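Local coordinates for protein novel antigen receptor (Ginglymostoma cirratum, PDB 4Q97) that serves as the heavy chain of the shark IgNAR antibody, an antigen-binding immunoglobulin, and is represented here by its constant domain C1, at residues Tyr38-Ala44 against Gln93-Ala98. Numbering follows the deposited sequence.
Sequences YYPENIA and QVSHSA
A histidine plugs the loop between the two sheets of an immunoglobulin sandwich, where strand 44-49 begins to pair with the end of strand 89-96. The loop leaves strand 28-38 at Tyr38, turns through a cis peptide bond before Pro40 and enters strand 44-49 at Ala44, which faces Ser95 in an antiparallel hydrogen-bonded pair: CA atoms 4.8 Å apart, Ala44 N to Ser95 O 2.9 Å, Ser95 N to Ala44 O 2.8 Å. Ile43 CA adds a CA-H...O contact to Ser95 O at 3.1 Å. Strands 44-49 and 89-96 are C and F of the C1-set fold and the loop its B-C connection, whose Tyr-cis-Pro turn is familiar from antibody constant domains. One residue on, His96 (chi1 t, chi2 58°) slides its ring into the turn and donates from both nitrogens, NE2 to Tyr39 O at 3.1 Å and ND1 to Asn42 O at 2.9 Å, spanning the cis-proline, consistent with a protonated ring. Tyr38, chi1 p, directs its ring edge at the imidazole face in an offset edge-to-face pair, centroids 6.0 Å apart and planes at 70°. Ile43 CG2 lies 4.1 Å from Val94 CG1; in the 3-10 turn beyond, Ala98 CB meets Pro40 CD at 3.5 Å.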
# COMPACT_ATOMS: atom_id res chain seq x y z
N TYR A 38 -11.78 7.08 4.62
CA TYR A 38 -12.42 7.18 5.92
C TYR A 38 -12.25 8.57 6.53
O TYR A 38 -11.22 9.23 6.35
CB TYR A 38 -11.91 6.09 6.87
CG TYR A 38 -10.43 6.13 7.13
CD1 TYR A 38 -9.92 6.79 8.25
CD2 TYR A 38 -9.52 5.52 6.27
CE1 TYR A 38 -8.56 6.83 8.50
CE2 TYR A 38 -8.16 5.56 6.51
CZ TYR A 38 -7.68 6.23 7.62
OH TYR A 38 -6.33 6.28 7.88
N TYR A 39 -13.29 9.00 7.24
CA TYR A 39 -13.29 10.25 7.98
C TYR A 39 -14.16 10.04 9.22
O TYR A 39 -15.26 9.49 9.10
CB TYR A 39 -13.86 11.40 7.14
CG TYR A 39 -13.72 12.75 7.81
CD1 TYR A 39 -12.62 13.56 7.56
CD2 TYR A 39 -14.68 13.20 8.72
CE1 TYR A 39 -12.48 14.78 8.18
CE2 TYR A 39 -14.54 14.43 9.36
CZ TYR A 39 -13.44 15.21 9.08
OH TYR A 39 -13.29 16.44 9.68
N PRO A 40 -13.68 10.44 10.42
CA PRO A 40 -12.37 11.00 10.81
C PRO A 40 -11.23 9.98 10.67
O PRO A 40 -11.45 8.88 10.18
CB PRO A 40 -12.57 11.35 12.29
CG PRO A 40 -14.04 11.46 12.47
CD PRO A 40 -14.60 10.42 11.57
N GLU A 41 -10.03 10.37 11.09
CA GLU A 41 -8.84 9.52 10.95
C GLU A 41 -8.84 8.26 11.84
O GLU A 41 -8.40 7.20 11.41
CB GLU A 41 -7.56 10.34 11.14
CG GLU A 41 -7.34 10.87 12.55
CD GLU A 41 -6.89 12.31 12.56
OE1 GLU A 41 -7.72 13.18 12.93
OE2 GLU A 41 -5.72 12.59 12.20
N ASN A 42 -9.33 8.40 13.07
CA ASN A 42 -9.40 7.30 14.05
C ASN A 42 -9.77 5.92 13.52
O ASN A 42 -10.93 5.64 13.24
CB ASN A 42 -10.35 7.67 15.19
CG ASN A 42 -9.61 8.11 16.44
OD1 ASN A 42 -9.81 7.56 17.52
ND2 ASN A 42 -8.75 9.12 16.30
N ILE A 43 -8.76 5.06 13.40
CA ILE A 43 -8.97 3.65 13.04
C ILE A 43 -8.15 2.72 13.92
O ILE A 43 -7.12 3.12 14.48
CB ILE A 43 -8.62 3.38 11.56
CG1 ILE A 43 -7.33 4.11 11.17
CG2 ILE A 43 -9.79 3.74 10.65
CD1 ILE A 43 -6.77 3.72 9.82
N ALA A 44 -8.61 1.48 14.04
CA ALA A 44 -7.82 0.40 14.66
C ALA A 44 -7.55 -0.69 13.62
O ALA A 44 -8.48 -1.18 12.97
CB ALA A 44 -8.54 -0.17 15.86
N GLN A 93 -8.08 -6.46 9.85
CA GLN A 93 -9.36 -6.04 10.37
C GLN A 93 -9.26 -4.55 10.68
O GLN A 93 -8.31 -4.10 11.33
CB GLN A 93 -9.71 -6.87 11.61
CG GLN A 93 -11.12 -6.68 12.14
CD GLN A 93 -11.83 -7.99 12.46
OE1 GLN A 93 -11.20 -8.99 12.79
NE2 GLN A 93 -13.16 -7.97 12.37
N VAL A 94 -10.23 -3.78 10.18
CA VAL A 94 -10.24 -2.33 10.34
C VAL A 94 -11.46 -1.83 11.12
O VAL A 94 -12.61 -2.11 10.75
CB VAL A 94 -10.17 -1.60 8.97
CG1 VAL A 94 -9.95 -0.11 9.19
CG2 VAL A 94 -9.06 -2.19 8.10
N SER A 95 -11.20 -1.08 12.18
CA SER A 95 -12.25 -0.54 13.04
C SER A 95 -12.33 0.97 12.94
O SER A 95 -11.31 1.66 12.98
CB SER A 95 -12.03 -0.94 14.50
OG SER A 95 -13.12 -1.69 14.98
N HIS A 96 -13.56 1.46 12.82
CA HIS A 96 -13.83 2.89 12.69
C HIS A 96 -15.03 3.21 13.57
O HIS A 96 -16.18 3.03 13.15
CB HIS A 96 -14.07 3.25 11.22
CG HIS A 96 -14.06 4.72 10.95
ND1 HIS A 96 -12.98 5.52 11.24
CD2 HIS A 96 -14.99 5.53 10.38
CE1 HIS A 96 -13.25 6.77 10.88
NE2 HIS A 96 -14.47 6.79 10.36
N SER A 97 -14.76 3.66 14.79
CA SER A 97 -15.81 3.93 15.77
C SER A 97 -16.85 4.92 15.29
O SER A 97 -18.05 4.70 15.47
CB SER A 97 -15.20 4.42 17.09
OG SER A 97 -16.22 4.66 18.05
N ALA A 98 -16.39 6.01 14.66
CA ALA A 98 -17.28 7.11 14.26
C ALA A 98 -18.39 6.65 13.32
O ALA A 98 -19.45 7.28 13.25
CB ALA A 98 -16.47 8.24 13.64